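Side-chain contacts in DNA photolyase (Agrobacterium tumefaciens, PDB 4U63), which probably repairs cyclobutane pyrimidine dimers in DNA with light, using a flavin cofactor and a methenyltetrahydrofolate antenna: residues Leu35-Asn40 and Ser83-Ala88; Ser77-Ser82 and Glu201-Trp206. All coordinates share one frame; numbering follows the deposited sequence.

In the fold
Both contacts are made by helix 68-87 of the N-terminal alpha/beta domain, and their centres lie about 14 Å apart. Contact 1 sets the last turn of this helix against the loop that follows strand 27-31 of the parallel sheet; contact 2 sets the preceding turns against residues 201-206, in the long connection between helices 168-177 and 219-222. The two also meet directly. L37 CD2 of contact 1 lies 3.8 Å from L81 CD1 of contact 2, and L35 CD2 comes equally near L81 CD2, 3.8 Å away. None of the residues lining the methenyltetrahydrofolate or FAD pockets belongs to either contact; both join helix 68-87 to loops of the protein.

Contact 1: residues Leu35-Asn40 and Ser83-Ala88; sequences LRLSDN and SSLEKA
L37 points its isobutyl end at the last turn of helix 68-87, where its CD1 and branch carbon lie against S84 and its CD2 also reaches L85. L37 CD1 comes to 3.5 Å from S84 OG, while L37 CD2 meets L85 CD2 at 3.6 Å, the two leucine side chains crossing at a slant. L37 has CG anti to its carbonyl carbon (chi1 -51°), which carries both methyls out from the loop to the helix. The S84 hydroxyl is turned back to the helix backbone and hydrogen-bonded to L81 O, so its contact with the apolar L37 does not cost it a polar partner. L85 reaches the contact mainly through its CD2 methyl, and it also leans on L92 and L191.

Behind L37 the loop is tied to itself. R36 grips D39 O side-on with NE and NH2, at 3.2 and 3.0 Å; both nitrogens come from the same face of the carbonyl plane, while the oxygen lies in the guanidinium plane. N40 ND2 bonds to R36 O at 2.9 Å with the acceptor in its amide plane, and its OD1 N-caps helix 41-49 through the L43 amide. This is a strand-to-helix loop of the photolyase N-terminal alpha/beta domain, packed against a neighbouring helix.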
# COMPACT_ATOMS: atom_id res chain seq x y z
N LEU A 35 -2.81 9.81 -8.72
CA LEU A 35 -1.94 10.95 -9.05
C LEU A 35 -1.05 10.62 -10.23
O LEU A 35 0.16 10.43 -10.10
CB LEU A 35 -1.14 11.37 -7.81
CG LEU A 35 -2.01 11.64 -6.57
CD1 LEU A 35 -1.14 12.13 -5.41
CD2 LEU A 35 -3.11 12.64 -6.86
N ARG A 36 -1.69 10.58 -11.39
CA ARG A 36 -1.05 10.24 -12.65
C ARG A 36 -1.82 10.89 -13.79
O ARG A 36 -3.02 11.17 -13.66
CB ARG A 36 -1.05 8.72 -12.83
CG ARG A 36 -2.44 8.11 -13.03
CD ARG A 36 -2.40 6.60 -13.19
NE ARG A 36 -3.72 6.09 -13.56
CZ ARG A 36 -4.71 5.81 -12.71
NH1 ARG A 36 -4.57 5.96 -11.40
NH2 ARG A 36 -5.87 5.38 -13.19
N LEU A 37 -1.13 11.12 -14.91
CA LEU A 37 -1.78 11.55 -16.16
C LEU A 37 -2.05 10.40 -17.13
O LEU A 37 -2.96 10.51 -17.96
CB LEU A 37 -0.94 12.62 -16.86
CG LEU A 37 -0.48 13.82 -16.03
CD1 LEU A 37 0.22 14.84 -16.92
CD2 LEU A 37 -1.63 14.48 -15.28
N SER A 38 -1.28 9.31 -17.02
CA SER A 38 -1.40 8.16 -17.91
C SER A 38 -2.50 7.22 -17.44
O SER A 38 -2.77 7.11 -16.24
CB SER A 38 -0.08 7.38 -18.00
OG SER A 38 0.97 8.19 -18.51
N ASP A 39 -3.10 6.53 -18.39
CA ASP A 39 -4.21 5.61 -18.15
C ASP A 39 -5.19 6.17 -17.11
O ASP A 39 -5.56 5.50 -16.14
CB ASP A 39 -3.67 4.23 -17.74
CG ASP A 39 -4.68 3.11 -17.97
OD1 ASP A 39 -5.51 3.24 -18.89
OD2 ASP A 39 -4.64 2.09 -17.25
N ASN A 40 -5.59 7.42 -17.33
CA ASN A 40 -6.46 8.14 -16.40
C ASN A 40 -7.74 8.50 -17.14
O ASN A 40 -7.79 9.51 -17.86
CB ASN A 40 -5.72 9.36 -15.85
CG ASN A 40 -6.53 10.12 -14.81
OD1 ASN A 40 -7.75 10.08 -14.82
ND2 ASN A 40 -5.84 10.81 -13.92
N SER A 83 4.00 19.47 -11.33
CA SER A 83 5.01 19.71 -12.37
C SER A 83 4.55 19.12 -13.70
O SER A 83 4.66 19.78 -14.74
CB SER A 83 6.36 19.12 -11.95
OG SER A 83 7.34 19.39 -12.92
N SER A 84 4.01 17.90 -13.68
CA SER A 84 3.56 17.24 -14.92
C SER A 84 2.37 17.99 -15.55
O SER A 84 2.31 18.14 -16.77
CB SER A 84 3.25 15.75 -14.70
OG SER A 84 2.04 15.55 -13.99
N LEU A 85 1.44 18.46 -14.72
CA LEU A 85 0.30 19.24 -15.21
C LEU A 85 0.73 20.57 -15.84
O LEU A 85 0.20 20.98 -16.87
CB LEU A 85 -0.71 19.49 -14.09
CG LEU A 85 -1.54 18.27 -13.68
CD1 LEU A 85 -2.22 18.51 -12.34
CD2 LEU A 85 -2.57 17.92 -14.75
N GLU A 86 1.70 21.23 -15.21
CA GLU A 86 2.22 22.50 -15.73
C GLU A 86 2.94 22.33 -17.06
O GLU A 86 2.86 23.21 -17.92
CB GLU A 86 3.10 23.19 -14.69
CG GLU A 86 2.27 23.65 -13.50
CD GLU A 86 2.98 24.61 -12.57
OE1 GLU A 86 4.22 24.73 -12.66
OE2 GLU A 86 2.28 25.24 -11.75
N LYS A 87 3.62 21.19 -17.23
CA LYS A 87 4.25 20.83 -18.50
C LYS A 87 3.21 20.70 -19.63
O LYS A 87 3.50 21.00 -20.79
CB LYS A 87 5.03 19.52 -18.31
CG LYS A 87 5.97 19.15 -19.45
CD LYS A 87 6.83 17.94 -19.09
CE LYS A 87 7.46 18.03 -17.70
NZ LYS A 87 8.77 18.74 -17.66
N ALA A 88 2.00 20.25 -19.27
CA ALA A 88 0.88 20.11 -20.20
C ALA A 88 0.08 21.41 -20.40
O ALA A 88 -0.85 21.44 -21.20
CB ALA A 88 -0.03 19.00 -19.73

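Contact 2: residues Ser77-Ser82 and Glu201-Trp206; sequences SLAALS and EKLSNW. With SO4 (sulfate ion), chain N.
L78, on helix 68-87, points at L203 and W206 of the loop at 201-206, while A79 touches L203 from the margin, so a helix of the alpha/beta photolyase domain is joined here to a short 3-10 turn at 203-205. The tighter part centres on one methyl: L78 CD1 lies 3.9 Å from both L203 CD1 and W206 CZ3. The L78 side chain runs at a slant to L203 and at about a right angle to W206. L203 has CG anti to its backbone N (chi1 177°), and its two methyls divide between the helix residues: CD1 takes L78, and at the looser margin L203 CD2 sits 4.1 Å from A79 CB. From the sheet, L94 also touches L203 and W206, and Y57 touches L78 and W206.

W206 is held at its pyrrole edge, where W206 NE1 donates to E201 OE1 at 2.8 Å, nearly in the ring plane; OE1 also bonds to S96, and R59 makes a cation-pi contact with the indole. These ties would limit rotation of the ring that L78 touches.

The start of the 3-10 turn is polar and faces solvent. S204 is exposed there and binds a sulfate ion, probably from the crystallisation liquor: S204 OG donates to sulfate O2 at 3.0 Å, and S204 N donates to sulfate O3 at 2.8 Å with an N-H...O angle of 156°.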
# COMPACT_ATOMS: atom_id res chain seq x y z
N SER A 77 4.54 13.31 -4.24
CA SER A 77 3.62 12.94 -5.30
C SER A 77 2.87 14.16 -5.85
O SER A 77 2.76 14.31 -7.06
CB SER A 77 2.61 11.90 -4.80
OG SER A 77 1.90 11.38 -5.90
N LEU A 78 2.37 15.01 -4.97
CA LEU A 78 1.67 16.24 -5.38
C LEU A 78 2.61 17.22 -6.10
O LEU A 78 2.22 17.84 -7.09
CB LEU A 78 1.00 16.91 -4.19
CG LEU A 78 -0.20 16.16 -3.62
CD1 LEU A 78 -0.64 16.80 -2.31
CD2 LEU A 78 -1.36 16.12 -4.61
N ALA A 79 3.83 17.35 -5.61
CA ALA A 79 4.82 18.17 -6.28
C ALA A 79 5.08 17.66 -7.70
O ALA A 79 5.12 18.44 -8.65
CB ALA A 79 6.11 18.22 -5.49
N ALA A 80 5.23 16.35 -7.85
CA ALA A 80 5.48 15.76 -9.17
C ALA A 80 4.28 15.92 -10.10
O ALA A 80 4.45 16.25 -11.27
CB ALA A 80 5.85 14.29 -9.04
N LEU A 81 3.07 15.68 -9.59
CA LEU A 81 1.86 15.82 -10.40
C LEU A 81 1.69 17.26 -10.87
O LEU A 81 1.38 17.50 -12.05
CB LEU A 81 0.61 15.35 -9.62
CG LEU A 81 -0.71 15.46 -10.39
CD1 LEU A 81 -0.69 14.56 -11.62
CD2 LEU A 81 -1.88 15.11 -9.48
N SER A 82 1.89 18.21 -9.96
CA SER A 82 1.81 19.64 -10.30
C SER A 82 2.76 19.97 -11.44
O SER A 82 2.38 20.64 -12.39
CB SER A 82 2.15 20.52 -9.09
OG SER A 82 2.24 21.89 -9.48
N GLU A 201 -3.95 26.83 -2.53
CA GLU A 201 -3.13 26.78 -1.32
C GLU A 201 -1.69 26.39 -1.68
O GLU A 201 -1.45 25.85 -2.76
CB GLU A 201 -3.73 25.81 -0.31
CG GLU A 201 -5.06 26.33 0.23
CD GLU A 201 -5.76 25.37 1.16
OE1 GLU A 201 -5.15 24.38 1.59
OE2 GLU A 201 -6.94 25.62 1.46
N LYS A 202 -0.75 26.69 -0.79
CA LYS A 202 0.66 26.34 -0.99
C LYS A 202 0.92 24.99 -0.34
O LYS A 202 0.59 24.78 0.83
CB LYS A 202 1.57 27.41 -0.38
N LEU A 203 1.51 24.08 -1.11
CA LEU A 203 1.79 22.72 -0.63
C LEU A 203 2.64 22.74 0.64
O LEU A 203 2.39 21.97 1.56
CB LEU A 203 2.48 21.90 -1.72
CG LEU A 203 2.90 20.47 -1.38
CD1 LEU A 203 1.70 19.61 -1.04
CD2 LEU A 203 3.71 19.86 -2.53
N SER A 204 3.63 23.64 0.69
CA SER A 204 4.51 23.77 1.85
C SER A 204 3.75 24.04 3.15
O SER A 204 4.22 23.66 4.22
CB SER A 204 5.54 24.89 1.61
OG SER A 204 4.90 26.13 1.38
N ASN A 205 2.59 24.68 3.07
CA ASN A 205 1.78 24.98 4.26
C ASN A 205 0.99 23.79 4.80
O ASN A 205 0.40 23.87 5.87
CB ASN A 205 0.82 26.15 3.97
CG ASN A 205 1.56 27.47 3.74
OD1 ASN A 205 2.67 27.67 4.23
ND2 ASN A 205 0.93 28.37 3.01
N TRP A 206 0.99 22.68 4.06
CA TRP A 206 0.28 21.48 4.49
C TRP A 206 1.06 20.63 5.50
O TRP A 206 0.51 19.69 6.07
CB TRP A 206 -0.15 20.67 3.26
CG TRP A 206 -1.32 21.29 2.54
CD1 TRP A 206 -1.87 22.52 2.77
CD2 TRP A 206 -2.08 20.71 1.48
NE1 TRP A 206 -2.92 22.74 1.92
CE2 TRP A 206 -3.07 21.64 1.12
CE3 TRP A 206 -2.01 19.49 0.79
CZ2 TRP A 206 -4.00 21.39 0.10
CZ3 TRP A 206 -2.94 19.24 -0.23
CH2 TRP A 206 -3.92 20.19 -0.55
S SO4 N . 5.21 26.15 -2.23
O1 SO4 N . 4.48 26.37 -3.50
O2 SO4 N . 5.06 27.34 -1.36
O3 SO4 N . 4.68 24.96 -1.55
O4 SO4 N . 6.65 25.96 -2.52